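Local coordinates for protein ORF10 (Moritella marina, PDB 6RIW) that probably catalyses chain-extending condensation in polyunsaturated fatty acid synthesis, this chain being the ketosynthase-chain length factor didomain of a longer synthase, at residues 104-109 against 267-272; 206-211 against 676-681. All blocks are in the same frame, centred on the assembly; numbering follows the deposited sequence.

In the fold
Both contacts draw on the ketosynthase half of the didomain, and their centres are about 19 Å apart. Interaction 1 sets the loop after helix 88-104 on the end of strand 259-270; interaction 2 brings helix 198-211 against helix 668-682 of the chain length factor half. The two are joined directly: R270 NH2 probably donates to L210 O at 2.9 Å, and L268 CD1 lies 4.0 Å from C207 SG. The bound magnesium ion, held at M1 and K286, is about 9 Å from the side chain of D208 and about 14 Å from that of K269, so neither contact is part of its site.

Interaction 1: residues 104-109 against 267-272; sequences AGYWGS and VLKRQS
A104 and V267 mark the closest approach of the two backbones, with CA of A104 6.9 Å from CA of V267, where the last turn of a helix meets a strand. A104 CB lies 4.1 Å from V267 CG2 and about equally far from V267 CB and CG1, so it faces the whole isopropyl group. Just beyond, the helix ends in a Schellman motif, with G105 at positive phi, Y106 N bonded back to L101 O and G105 N to T102 O. A type II turn from Y106 to S109 follows, closed by S109 N to Y106 O at 3.0 Å.

Straight after the helix end, the CB of Y106 points toward the strand. Its CG stands anti to the carbonyl carbon (chi1 -72°), and the edge of the ring receives A104 CB in its plane. From the opposite direction comes K269, whose chain bends at chi3 (68°) before presenting the ammonium to the phenol. K269 NZ donates to Y106 OH at 2.9 Å, but the bond is weak, and the nitrogen sits oblique to the ring. The stronger hold is D279: its OD2 forms a salt bridge with K269 NZ, while OD1 is hydrogen-bonded to Y106 OH. D277 adds a second salt bridge to K269, so the ammonium of this buried lysine is probably well compensated.

Within the thiolase-like fold of the ketosynthase, the contact seats the C-terminal end of helix 88-104 on strand 259-270. That strand pairs antiparallel with strands 4-12 and 217-224; V267 also touches A100 of the helix, V7 of the first strand, and M217 and L219 of the second.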
loop_
_atom_site.group_PDB
_atom_site.type_symbol
_atom_site.label_atom_id
_atom_site.label_comp_id
_atom_site.label_asym_id
_atom_site.label_seq_id
_atom_site.Cartn_x
_atom_site.Cartn_y
_atom_site.Cartn_z
ATOM N N ALA A 104 -24.594 10.850 -2.466
ATOM C CA ALA A 104 -25.318 9.978 -3.385
ATOM C C ALA A 104 -26.691 9.587 -2.865
ATOM O O ALA A 104 -27.515 9.104 -3.647
ATOM C CB ALA A 104 -24.505 8.713 -3.676
ATOM N N GLY A 105 -26.944 9.765 -1.573
ATOM C CA GLY A 105 -28.226 9.424 -0.999
ATOM C C GLY A 105 -28.325 8.012 -0.485
ATOM O O GLY A 105 -29.433 7.476 -0.396
ATOM N N TYR A 106 -27.194 7.385 -0.136
ATOM C CA TYR A 106 -27.181 5.984 0.267
ATOM C C TYR A 106 -26.551 5.762 1.636
ATOM O O TYR A 106 -26.370 4.606 2.036
ATOM C CB TYR A 106 -26.464 5.128 -0.788
ATOM C CG TYR A 106 -27.301 4.988 -2.038
ATOM C CD1 TYR A 106 -28.339 4.057 -2.097
ATOM C CD2 TYR A 106 -27.091 5.808 -3.137
ATOM C CE1 TYR A 106 -29.133 3.942 -3.232
ATOM C CE2 TYR A 106 -27.887 5.705 -4.284
ATOM C CZ TYR A 106 -28.904 4.770 -4.321
ATOM O OH TYR A 106 -29.701 4.661 -5.441
ATOM N N TRP A 107 -26.251 6.818 2.384
ATOM C CA TRP A 107 -25.762 6.628 3.745
ATOM C C TRP A 107 -26.788 5.854 4.568
ATOM O O TRP A 107 -27.947 6.269 4.681
ATOM C CB TRP A 107 -25.462 7.970 4.396
ATOM C CG TRP A 107 -24.823 7.809 5.755
ATOM C CD1 TRP A 107 -25.387 8.081 6.971
ATOM C CD2 TRP A 107 -23.511 7.292 6.024
ATOM N NE1 TRP A 107 -24.498 7.778 7.979
ATOM C CE2 TRP A 107 -23.342 7.288 7.425
ATOM C CE3 TRP A 107 -22.463 6.831 5.214
ATOM C CZ2 TRP A 107 -22.158 6.858 8.037
ATOM C CZ3 TRP A 107 -21.281 6.400 5.826
ATOM C CH2 TRP A 107 -21.144 6.418 7.223
ATOM N N GLY A 108 -26.374 4.723 5.136
ATOM C CA GLY A 108 -27.278 3.925 5.944
ATOM C C GLY A 108 -28.292 3.103 5.174
ATOM O O GLY A 108 -29.232 2.570 5.783
ATOM N N SER A 109 -28.125 2.968 3.863
ATOM C CA SER A 109 -29.047 2.229 3.013
ATOM C C SER A 109 -28.774 0.727 3.056
ATOM O O SER A 109 -27.628 0.280 3.193
ATOM C CB SER A 109 -28.931 2.753 1.575
ATOM O OG SER A 109 -29.630 1.945 0.648
ATOM N N VAL A 267 -18.758 7.576 -5.583
ATOM C CA VAL A 267 -19.722 6.475 -5.550
ATOM C C VAL A 267 -20.097 6.133 -6.985
ATOM O O VAL A 267 -20.514 7.021 -7.743
ATOM C CB VAL A 267 -20.988 6.837 -4.742
ATOM C CG1 VAL A 267 -21.893 5.615 -4.643
ATOM C CG2 VAL A 267 -20.637 7.378 -3.379
ATOM N N LEU A 268 -19.941 4.857 -7.363
ATOM C CA LEU A 268 -20.125 4.389 -8.733
ATOM C C LEU A 268 -21.242 3.357 -8.835
ATOM O O LEU A 268 -21.347 2.452 -8.000
ATOM C CB LEU A 268 -18.841 3.753 -9.282
ATOM C CG LEU A 268 -17.552 4.558 -9.160
ATOM C CD1 LEU A 268 -16.383 3.790 -9.759
ATOM C CD2 LEU A 268 -17.714 5.907 -9.852
ATOM N N LYS A 269 -22.042 3.457 -9.900
ATOM C CA LYS A 269 -23.039 2.440 -10.218
ATOM C C LYS A 269 -23.074 2.242 -11.727
ATOM O O LYS A 269 -22.689 3.132 -12.487
ATOM C CB LYS A 269 -24.450 2.831 -9.715
ATOM C CG LYS A 269 -24.621 2.764 -8.187
ATOM C CD LYS A 269 -25.928 3.445 -7.739
ATOM C CE LYS A 269 -27.165 2.667 -8.193
ATOM N NZ LYS A 269 -28.389 3.053 -7.405
ATOM N N ARG A 270 -23.502 1.056 -12.160
ATOM C CA ARG A 270 -23.797 0.871 -13.576
ATOM C C ARG A 270 -24.881 1.873 -13.979
ATOM O O ARG A 270 -25.810 2.137 -13.215
ATOM C CB ARG A 270 -24.244 -0.582 -13.847
ATOM C CG ARG A 270 -23.135 -1.625 -13.603
ATOM C CD ARG A 270 -23.607 -3.075 -13.772
ATOM N NE ARG A 270 -24.647 -3.398 -12.805
ATOM C CZ ARG A 270 -24.433 -3.991 -11.636
ATOM N NH1 ARG A 270 -25.443 -4.208 -10.804
ATOM N NH2 ARG A 270 -23.210 -4.360 -11.280
ATOM N N GLN A 271 -24.728 2.472 -15.161
ATOM C CA GLN A 271 -25.649 3.541 -15.558
ATOM C C GLN A 271 -27.098 3.064 -15.572
ATOM O O GLN A 271 -28.001 3.807 -15.170
ATOM C CB GLN A 271 -25.274 4.097 -16.930
ATOM C CG GLN A 271 -26.038 5.391 -17.277
ATOM C CD GLN A 271 -26.055 5.651 -18.764
ATOM O OE1 GLN A 271 -25.668 4.791 -19.551
ATOM N NE2 GLN A 271 -26.492 6.843 -19.158
ATOM N N SER A 272 -27.336 1.822 -16.007
ATOM C CA SER A 272 -28.692 1.267 -15.990
ATOM C C SER A 272 -29.317 1.355 -14.602
ATOM O O SER A 272 -30.486 1.737 -14.460
ATOM C CB SER A 272 -28.674 -0.186 -16.466
ATOM O OG SER A 272 -27.787 -0.956 -15.677
#

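Interaction 2: residues 206-211 against 676-681; sequences ACDYLH and AENLFQ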
loop_
_atom_site.group_PDB
_atom_site.type_symbol
_atom_site.label_atom_id
_atom_site.label_comp_id
_atom_site.label_asym_id
_atom_site.label_seq_id
_atom_site.Cartn_x
_atom_site.Cartn_y
_atom_site.Cartn_z
ATOM N N ALA A 206 -12.729 -0.486 -9.610
ATOM C CA ALA A 206 -14.077 -0.510 -9.053
ATOM C C ALA A 206 -15.118 -0.633 -10.162
ATOM O O ALA A 206 -16.113 -1.359 -10.009
ATOM C CB ALA A 206 -14.334 0.739 -8.199
ATOM N N CYS A 207 -14.894 0.050 -11.297
ATOM C CA CYS A 207 -15.730 -0.174 -12.477
ATOM C C CYS A 207 -15.708 -1.637 -12.908
ATOM O O CYS A 207 -16.759 -2.205 -13.243
ATOM C CB CYS A 207 -15.284 0.706 -13.653
ATOM S SG CYS A 207 -15.444 2.480 -13.388
ATOM N N ASP A 208 -14.521 -2.263 -12.912
ATOM C CA ASP A 208 -14.415 -3.690 -13.248
ATOM C C ASP A 208 -15.286 -4.546 -12.341
ATOM O O ASP A 208 -15.905 -5.514 -12.798
ATOM C CB ASP A 208 -12.970 -4.184 -13.121
ATOM C CG ASP A 208 -12.039 -3.613 -14.172
ATOM O OD1 ASP A 208 -12.508 -3.019 -15.171
ATOM O OD2 ASP A 208 -10.806 -3.778 -13.990
ATOM N N TYR A 209 -15.299 -4.249 -11.035
ATOM C CA TYR A 209 -16.105 -5.053 -10.130
ATOM C C TYR A 209 -17.594 -4.857 -10.410
ATOM O O TYR A 209 -18.385 -5.796 -10.237
ATOM C CB TYR A 209 -15.773 -4.731 -8.665
ATOM C CG TYR A 209 -14.528 -5.485 -8.162
ATOM C CD1 TYR A 209 -13.398 -5.572 -8.957
ATOM C CD2 TYR A 209 -14.509 -6.133 -6.909
ATOM C CE1 TYR A 209 -12.246 -6.269 -8.539
ATOM C CE2 TYR A 209 -13.359 -6.837 -6.475
ATOM C CZ TYR A 209 -12.229 -6.882 -7.303
ATOM O OH TYR A 209 -11.072 -7.556 -6.934
ATOM N N LEU A 210 -17.989 -3.652 -10.844
ATOM C CA LEU A 210 -19.364 -3.444 -11.290
ATOM C C LEU A 210 -19.657 -4.242 -12.558
ATOM O O LEU A 210 -20.746 -4.803 -12.698
ATOM C CB LEU A 210 -19.653 -1.943 -11.498
ATOM C CG LEU A 210 -19.688 -1.079 -10.227
ATOM C CD1 LEU A 210 -19.763 0.419 -10.510
ATOM C CD2 LEU A 210 -20.828 -1.484 -9.242
ATOM N N HIS A 211 -18.700 -4.325 -13.483
ATOM C CA HIS A 211 -18.955 -5.011 -14.750
ATOM C C HIS A 211 -19.080 -6.517 -14.584
ATOM O O HIS A 211 -19.795 -7.164 -15.359
ATOM C CB HIS A 211 -17.857 -4.689 -15.754
ATOM C CG HIS A 211 -17.931 -3.290 -16.274
ATOM N ND1 HIS A 211 -16.814 -2.539 -16.565
ATOM C CD2 HIS A 211 -18.998 -2.504 -16.555
ATOM C CE1 HIS A 211 -17.189 -1.353 -17.013
ATOM N NE2 HIS A 211 -18.508 -1.302 -17.007
ATOM N N ALA A 676 -7.311 -11.116 -9.492
ATOM C CA ALA A 676 -6.784 -11.767 -10.694
ATOM C C ALA A 676 -7.919 -12.371 -11.529
ATOM O O ALA A 676 -7.963 -12.202 -12.757
ATOM C CB ALA A 676 -5.759 -12.831 -10.311
ATOM N N GLU A 677 -8.856 -13.063 -10.874
ATOM C CA GLU A 677 -10.043 -13.550 -11.588
ATOM C C GLU A 677 -10.734 -12.406 -12.330
ATOM O O GLU A 677 -11.080 -12.514 -13.515
ATOM C CB GLU A 677 -11.015 -14.211 -10.605
ATOM C CG GLU A 677 -12.284 -14.725 -11.268
ATOM C CD GLU A 677 -13.418 -15.028 -10.296
ATOM O OE1 GLU A 677 -14.153 -14.081 -9.912
ATOM O OE2 GLU A 677 -13.597 -16.222 -9.945
ATOM N N ASN A 678 -10.908 -11.279 -11.651
ATOM C CA ASN A 678 -11.625 -10.180 -12.273
ATOM C C ASN A 678 -10.835 -9.603 -13.441
ATOM O O ASN A 678 -11.424 -9.192 -14.453
ATOM C CB ASN A 678 -11.922 -9.108 -11.237
ATOM C CG ASN A 678 -13.260 -8.506 -11.432
ATOM O OD1 ASN A 678 -14.277 -9.057 -10.988
ATOM N ND2 ASN A 678 -13.290 -7.366 -12.109
ATOM N N LEU A 679 -9.500 -9.575 -13.329
ATOM C CA LEU A 679 -8.688 -9.047 -14.424
ATOM C C LEU A 679 -8.848 -9.889 -15.691
ATOM O O LEU A 679 -8.892 -9.357 -16.808
ATOM C CB LEU A 679 -7.217 -8.972 -14.003
ATOM C CG LEU A 679 -6.859 -7.843 -13.019
ATOM C CD1 LEU A 679 -5.377 -7.922 -12.653
ATOM C CD2 LEU A 679 -7.174 -6.455 -13.581
ATOM N N PHE A 680 -8.936 -11.208 -15.542
ATOM C CA PHE A 680 -9.135 -12.050 -16.713
ATOM C C PHE A 680 -10.525 -11.849 -17.308
ATOM O O PHE A 680 -10.698 -11.959 -18.527
ATOM C CB PHE A 680 -8.901 -13.514 -16.354
ATOM C CG PHE A 680 -7.455 -13.852 -16.081
ATOM C CD1 PHE A 680 -6.468 -13.536 -16.990
ATOM C CD2 PHE A 680 -7.100 -14.513 -14.909
ATOM C CE1 PHE A 680 -5.131 -13.867 -16.747
ATOM C CE2 PHE A 680 -5.773 -14.844 -14.647
ATOM C CZ PHE A 680 -4.784 -14.520 -15.570
ATOM N N GLN A 681 -11.521 -11.523 -16.478
ATOM C CA GLN A 681 -12.862 -11.294 -17.008
ATOM C C GLN A 681 -12.970 -9.986 -17.781
ATOM O O GLN A 681 -13.820 -9.867 -18.671
ATOM C CB GLN A 681 -13.887 -11.276 -15.876
ATOM C CG GLN A 681 -14.138 -12.623 -15.225
ATOM C CD GLN A 681 -15.195 -12.520 -14.159
ATOM O OE1 GLN A 681 -14.887 -12.245 -13.008
ATOM N NE2 GLN A 681 -16.451 -12.692 -14.541
HETATM O O HOH W 1 -10.611 -6.198 -12.912
#
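N678 reaches across to D208 and Y209 with its whole side chain. Its CB lies 3.9 Å from Y209 CE1, and CG comes next, 3.8 Å from CD1 of that ring, placed here with Y209 CG anti to the carbonyl carbon (chi1 -83°). Amide and ring planes are 35° apart, leaving OD1 4.1 Å above one face of Y209, offset toward the rim; this oxygen takes its hydrogen bonds from T212 and K214. The two helices, 198-211 and 668-682, each follow a strand, 189-193 and 659-663, which pair antiparallel with one another. This is the dimer-like interface of thiolase-fold enzymes, formed here between the ketosynthase and chain length factor halves of one chain. At the tip, ND2 donates nearly straight (169°) to D208 O, yet at 3.3 Å the bond is weak; ND2 also packs 3.4 Å from D208 CB and 3.6 Å from Y209 CD1. It gives a hydrogen bond to water 1 at 3.0 Å, which donates to D208 OD2 at 2.7 Å, while the other carboxylate oxygen is salt-bridged to K204. A leucine in place of N678 would probably leave K214 and T212 without their shared acceptor and water 1 without its amide donor.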